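Local atomic coordinates of glycerol kinase, putative (Plasmodium falciparum, PDB entry 2W40), a protein that probably catalyses the ATP-dependent phosphorylation of glycerol to sn-glycerol 3-phosphate. Residues I172-T185 with P217-S231. Residues are numbered along the deposited sequence; the frame is centred on the assembly and turned at random.
Sequences IFNLTKGNCYTDVT and PEIKSNCSNFGLVKS. With EDO (1,2-ethanediol), chain B.
K220 and Y181 illustrate how a lysine can lay most of its chain, from CG to NZ, along an aromatic ring. Turned about its CB-CG and CG-CD bonds (chi2 and chi3 both -94°), the K220 chain arches over one face of Y181 and sets CE above the ring centre, 3.7 Å from the centroid, as a CH-pi contact. The ammonium group follows over the same face, with NZ 4.5 Å from that centroid in a cation-pi pair, while N225 O and S224 OG accept from NZ and fix its position. At the ring's edge, near its plane, lie E218 OE1 and F226 O. The F226 ring turns its own edge toward Y181 in an offset edge-to-face pair, planes at 82°, and I172 CD1 packs against F226 CD1 at 3.7 Å.

The backbones pair as well. Strands 181-183 and 218-220 form a two-stranded parallel sheet: T182 N donates to E218 O at 2.9 Å, T182 O accepts from K220 N, and V184 N closes on K220 O. The chain then turns a corner at S224 and enters strand 225-228, at the edge of the six-stranded mixed sheet in the N-terminal FGGY domain, an actin-like ATPase fold. The C-terminal end of helix 167-176 is joined to the loop just after that strand, where L175 O accepts from both K230 N (2.9 Å) and S231 N.

Among polar side chains, N179 reaches F226 O through ND2 at 2.9 Å, the acceptor lying in its amide plane. T176 OG1 takes the bond from N179 N in an ST motif and itself donates to I172 O. D183 is the N-cap of helix 184-187: its OD2 accepts from T185 OG1 and weakly from T185 N. N222 ND2 also donates weakly to D183 OD2, at 3.1 Å; this ND2 bonds to C245 O too, while N222 OD1 accepts from K296 N.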
loop_
_atom_site.group_PDB
_atom_site.type_symbol
_atom_site.label_atom_id
_atom_site.label_comp_id
_atom_site.label_asym_id
_atom_site.label_seq_id
_atom_site.Cartn_x
_atom_site.Cartn_y
_atom_site.Cartn_z
ATOM N N ILE C 172 -8.580 15.569 -35.701
ATOM C CA ILE C 172 -9.154 15.924 -36.996
ATOM C C ILE C 172 -8.695 17.341 -37.389
ATOM O O ILE C 172 -8.264 17.574 -38.533
ATOM C CB ILE C 172 -10.738 15.833 -36.939
ATOM C CG1 ILE C 172 -11.224 14.335 -36.754
ATOM C CG2 ILE C 172 -11.343 16.576 -38.159
ATOM C CD1 ILE C 172 -12.766 14.287 -36.434
ATOM N N PHE C 173 -8.660 18.252 -36.420
ATOM C CA PHE C 173 -8.195 19.621 -36.672
ATOM C C PHE C 173 -6.775 19.607 -37.202
ATOM O O PHE C 173 -6.479 20.284 -38.204
ATOM C CB PHE C 173 -8.297 20.394 -35.376
ATOM C CG PHE C 173 -7.819 21.783 -35.452
ATOM C CD1 PHE C 173 -8.739 22.793 -35.726
ATOM C CD2 PHE C 173 -6.443 22.054 -35.366
ATOM C CE1 PHE C 173 -8.278 24.115 -35.844
ATOM C CE2 PHE C 173 -5.992 23.428 -35.414
ATOM C CZ PHE C 173 -6.917 24.416 -35.644
ATOM N N ASN C 174 -5.893 18.842 -36.594
ATOM C CA ASN C 174 -4.537 18.821 -37.064
ATOM C C ASN C 174 -4.385 18.115 -38.387
ATOM O O ASN C 174 -3.708 18.578 -39.267
ATOM C CB ASN C 174 -3.622 18.230 -36.008
ATOM C CG ASN C 174 -3.388 19.149 -34.857
ATOM O OD1 ASN C 174 -3.916 18.981 -33.756
ATOM N ND2 ASN C 174 -2.534 20.072 -35.051
ATOM N N LEU C 175 -5.007 16.961 -38.528
ATOM C CA LEU C 175 -4.875 16.174 -39.813
ATOM C C LEU C 175 -5.389 16.906 -41.056
ATOM O O LEU C 175 -4.798 16.830 -42.136
ATOM C CB LEU C 175 -5.544 14.816 -39.715
ATOM C CG LEU C 175 -4.813 13.788 -38.851
ATOM C CD1 LEU C 175 -5.794 12.649 -38.506
ATOM C CD2 LEU C 175 -3.509 13.307 -39.616
ATOM N N THR C 176 -6.466 17.651 -40.857
ATOM C CA THR C 176 -7.201 18.361 -41.897
ATOM C C THR C 176 -6.753 19.813 -42.082
ATOM O O THR C 176 -7.222 20.472 -42.964
ATOM C CB THR C 176 -8.733 18.310 -41.703
ATOM O OG1 THR C 176 -9.093 19.140 -40.593
ATOM C CG2 THR C 176 -9.291 16.931 -41.610
ATOM N N LYS C 177 -5.825 20.303 -41.224
ATOM C CA LYS C 177 -5.391 21.676 -41.199
ATOM C C LYS C 177 -6.537 22.648 -40.958
ATOM O O LYS C 177 -6.624 23.706 -41.585
ATOM C CB LYS C 177 -4.547 22.027 -42.443
ATOM C CG LYS C 177 -3.348 21.153 -42.579
ATOM C CD LYS C 177 -2.469 21.641 -43.762
ATOM C CE LYS C 177 -1.777 22.917 -43.446
ATOM N NZ LYS C 177 -0.872 22.769 -42.189
ATOM N N GLY C 178 -7.416 22.280 -40.041
ATOM C CA GLY C 178 -8.366 23.276 -39.459
ATOM C C GLY C 178 -9.806 22.887 -39.306
ATOM O O GLY C 178 -10.558 23.667 -38.723
ATOM N N ASN C 179 -10.253 21.718 -39.781
ATOM C CA ASN C 179 -11.670 21.377 -39.597
ATOM C C ASN C 179 -11.966 21.206 -38.104
ATOM O O ASN C 179 -11.167 20.661 -37.380
ATOM C CB ASN C 179 -12.079 20.085 -40.318
ATOM C CG ASN C 179 -11.945 20.167 -41.833
ATOM O OD1 ASN C 179 -11.718 21.220 -42.401
ATOM N ND2 ASN C 179 -12.203 19.019 -42.484
ATOM N N CYS C 180 -13.145 21.638 -37.678
ATOM C CA CYS C 180 -13.557 21.601 -36.294
ATOM C C CYS C 180 -14.876 20.816 -36.218
ATOM O O CYS C 180 -16.026 21.340 -36.450
ATOM C CB CYS C 180 -13.797 23.036 -35.784
ATOM S SG CYS C 180 -12.277 24.029 -35.574
ATOM N N TYR C 181 -14.687 19.545 -35.851
ATOM C CA TYR C 181 -15.770 18.624 -35.761
ATOM C C TYR C 181 -15.663 17.779 -34.526
ATOM O O TYR C 181 -14.605 17.472 -34.049
ATOM C CB TYR C 181 -15.785 17.633 -36.957
ATOM C CG TYR C 181 -16.072 18.229 -38.291
ATOM C CD1 TYR C 181 -17.203 18.928 -38.511
ATOM C CD2 TYR C 181 -15.276 17.934 -39.373
ATOM C CE1 TYR C 181 -17.530 19.417 -39.760
ATOM C CE2 TYR C 181 -15.580 18.420 -40.641
ATOM C CZ TYR C 181 -16.718 19.168 -40.823
ATOM O OH TYR C 181 -17.065 19.618 -42.070
ATOM N N THR C 182 -16.822 17.326 -34.101
ATOM C CA THR C 182 -16.934 16.226 -33.166
ATOM C C THR C 182 -18.052 15.303 -33.659
ATOM O O THR C 182 -18.615 15.500 -34.720
ATOM C CB THR C 182 -17.203 16.675 -31.675
ATOM O OG1 THR C 182 -16.940 15.568 -30.786
ATOM C CG2 THR C 182 -18.589 17.307 -31.485
ATOM N N ASP C 183 -18.245 14.264 -32.899
ATOM C CA ASP C 183 -19.331 13.300 -33.158
ATOM C C ASP C 183 -20.238 13.202 -31.961
ATOM O O ASP C 183 -19.894 13.617 -30.832
ATOM C CB ASP C 183 -18.792 11.949 -33.547
ATOM C CG ASP C 183 -18.235 11.226 -32.367
ATOM O OD1 ASP C 183 -17.034 11.414 -32.067
ATOM O OD2 ASP C 183 -19.003 10.538 -31.660
ATOM N N VAL C 184 -21.463 12.747 -32.198
ATOM C CA VAL C 184 -22.466 12.710 -31.132
ATOM C C VAL C 184 -22.063 11.926 -29.864
ATOM O O VAL C 184 -22.461 12.273 -28.741
ATOM C CB VAL C 184 -23.784 12.076 -31.641
ATOM C CG1 VAL C 184 -24.558 12.930 -32.640
ATOM C CG2 VAL C 184 -23.543 10.697 -32.210
ATOM N N THR C 185 -21.260 10.891 -29.984
ATOM C CA THR C 185 -20.781 10.143 -28.812
ATOM C C THR C 185 -19.796 10.946 -27.934
ATOM O O THR C 185 -20.023 11.062 -26.716
ATOM C CB THR C 185 -20.239 8.744 -29.127
ATOM O OG1 THR C 185 -18.979 8.825 -29.841
ATOM C CG2 THR C 185 -21.305 7.950 -29.918
ATOM N N PRO C 217 -17.129 22.757 -31.683
ATOM C CA PRO C 217 -17.177 22.164 -33.020
ATOM C C PRO C 217 -18.534 21.631 -33.388
ATOM O O PRO C 217 -19.298 21.244 -32.521
ATOM C CB PRO C 217 -16.123 21.023 -32.896
ATOM C CG PRO C 217 -16.268 20.550 -31.438
ATOM C CD PRO C 217 -16.445 21.910 -30.697
ATOM N N GLU C 218 -18.771 21.523 -34.690
ATOM C CA GLU C 218 -20.025 20.989 -35.192
ATOM C C GLU C 218 -20.169 19.508 -34.808
ATOM O O GLU C 218 -19.213 18.767 -35.054
ATOM C CB GLU C 218 -20.103 21.082 -36.720
ATOM C CG GLU C 218 -21.430 20.570 -37.282
ATOM C CD GLU C 218 -21.444 20.582 -38.819
ATOM O OE1 GLU C 218 -20.609 21.321 -39.429
ATOM O OE2 GLU C 218 -22.314 19.880 -39.392
ATOM N N ILE C 219 -21.336 19.125 -34.344
ATOM C CA ILE C 219 -21.629 17.722 -33.924
ATOM C C ILE C 219 -22.113 16.910 -35.168
ATOM O O ILE C 219 -23.091 17.293 -35.830
ATOM C CB ILE C 219 -22.694 17.639 -32.801
ATOM C CG1 ILE C 219 -22.221 18.446 -31.561
ATOM C CG2 ILE C 219 -23.023 16.167 -32.388
ATOM C CD1 ILE C 219 -23.286 18.604 -30.536
ATOM N N LYS C 220 -21.333 15.892 -35.497
ATOM C CA LYS C 220 -21.567 15.066 -36.673
ATOM C C LYS C 220 -22.069 13.693 -36.274
ATOM O O LYS C 220 -21.900 13.253 -35.170
ATOM C CB LYS C 220 -20.266 14.857 -37.447
ATOM C CG LYS C 220 -19.604 16.180 -37.949
ATOM C CD LYS C 220 -19.958 16.549 -39.257
ATOM C CE LYS C 220 -18.958 16.047 -40.267
ATOM N NZ LYS C 220 -19.589 16.297 -41.618
ATOM N N SER C 221 -22.629 12.988 -37.235
ATOM C CA SER C 221 -22.941 11.555 -37.029
ATOM C C SER C 221 -21.607 10.769 -37.094
ATOM O O SER C 221 -20.521 11.302 -37.436
ATOM C CB SER C 221 -23.968 11.055 -38.096
ATOM O OG SER C 221 -23.343 11.066 -39.375
ATOM N N ASN C 222 -21.646 9.520 -36.683
ATOM C CA ASN C 222 -20.433 8.723 -36.584
ATOM C C ASN C 222 -19.783 8.314 -37.934
ATOM O O ASN C 222 -18.581 8.129 -37.998
ATOM C CB ASN C 222 -20.651 7.449 -35.732
ATOM C CG ASN C 222 -21.000 7.767 -34.273
ATOM O OD1 ASN C 222 -22.078 7.456 -33.761
ATOM N ND2 ASN C 222 -20.077 8.445 -33.627
ATOM N N CYS C 223 -20.612 8.138 -38.972
ATOM C CA CYS C 223 -20.135 7.942 -40.331
ATOM C C CYS C 223 -20.400 9.292 -41.051
ATOM O O CYS C 223 -21.537 9.715 -41.200
ATOM C CB CYS C 223 -20.992 6.879 -40.959
ATOM S SG CYS C 223 -20.839 5.235 -40.286
ATOM N N SER C 224 -19.367 9.957 -41.526
ATOM C CA SER C 224 -19.532 11.314 -42.074
ATOM C C SER C 224 -18.312 11.743 -42.869
ATOM O O SER C 224 -17.342 11.063 -42.875
ATOM C CB SER C 224 -19.906 12.316 -40.937
ATOM O OG SER C 224 -20.548 13.496 -41.477
ATOM N N ASN C 225 -18.369 12.872 -43.551
ATOM C CA ASN C 225 -17.216 13.475 -44.189
ATOM C C ASN C 225 -16.590 14.408 -43.173
ATOM O O ASN C 225 -17.059 15.525 -43.004
ATOM C CB ASN C 225 -17.645 14.248 -45.394
ATOM C CG ASN C 225 -16.456 14.807 -46.188
ATOM O OD1 ASN C 225 -15.339 14.639 -45.765
ATOM N ND2 ASN C 225 -16.706 15.407 -47.381
ATOM N N PHE C 226 -15.577 13.911 -42.501
ATOM C CA PHE C 226 -14.797 14.732 -41.565
ATOM C C PHE C 226 -13.670 15.551 -42.204
ATOM O O PHE C 226 -13.033 16.377 -41.523
ATOM C CB PHE C 226 -14.270 13.879 -40.421
ATOM C CG PHE C 226 -15.326 13.316 -39.527
ATOM C CD1 PHE C 226 -15.861 14.067 -38.464
ATOM C CD2 PHE C 226 -15.858 12.044 -39.760
ATOM C CE1 PHE C 226 -16.924 13.539 -37.712
ATOM C CE2 PHE C 226 -16.844 11.535 -38.969
ATOM C CZ PHE C 226 -17.399 12.264 -37.990
ATOM N N GLY C 227 -13.423 15.312 -43.507
ATOM C CA GLY C 227 -12.434 16.018 -44.240
ATOM C C GLY C 227 -11.376 15.173 -44.805
ATOM O O GLY C 227 -11.257 14.012 -44.564
ATOM N N LEU C 228 -10.542 15.870 -45.519
ATOM C CA LEU C 228 -9.368 15.356 -46.193
ATOM C C LEU C 228 -8.130 15.603 -45.371
ATOM O O LEU C 228 -7.875 16.686 -44.867
ATOM C CB LEU C 228 -9.182 16.038 -47.551
ATOM C CG LEU C 228 -10.181 15.967 -48.663
ATOM C CD1 LEU C 228 -9.779 16.909 -49.851
ATOM C CD2 LEU C 228 -10.510 14.498 -49.114
ATOM N N VAL C 229 -7.286 14.591 -45.266
ATOM C CA VAL C 229 -5.959 14.780 -44.682
ATOM C C VAL C 229 -5.158 15.716 -45.621
ATOM O O VAL C 229 -5.015 15.444 -46.871
ATOM C CB VAL C 229 -5.168 13.470 -44.472
ATOM C CG1 VAL C 229 -3.776 13.746 -43.947
ATOM C CG2 VAL C 229 -5.991 12.555 -43.482
ATOM N N LYS C 230 -4.605 16.769 -44.986
ATOM C CA LYS C 230 -3.782 17.716 -45.641
ATOM C C LYS C 230 -2.471 18.012 -44.907
ATOM O O LYS C 230 -1.614 18.765 -45.474
ATOM C CB LYS C 230 -4.513 19.052 -45.868
ATOM C CG LYS C 230 -5.740 18.959 -46.756
ATOM C CD LYS C 230 -5.369 18.604 -48.205
ATOM C CE LYS C 230 -6.392 19.073 -49.299
ATOM N NZ LYS C 230 -5.937 18.862 -50.738
ATOM N N SER C 231 -2.301 17.502 -43.678
ATOM C CA SER C 231 -1.114 17.807 -42.932
ATOM C C SER C 231 0.178 17.445 -43.634
ATOM O O SER C 231 0.390 16.294 -44.025
ATOM C CB SER C 231 -1.077 17.248 -41.505
ATOM O OG SER C 231 0.156 17.497 -40.881
HETATM C C1 EDO B . -10.603 18.817 -45.163
HETATM O O1 EDO B . -9.027 19.265 -45.235
HETATM C C2 EDO B . -11.691 19.368 -46.062
HETATM O O2 EDO B . -12.384 18.505 -47.039
HETATM O O HOH W 1 -17.433 23.448 -36.716
HETATM O O HOH W 2 -15.886 18.106 -44.117
HETATM O O HOH W 3 -19.673 19.067 -42.649
#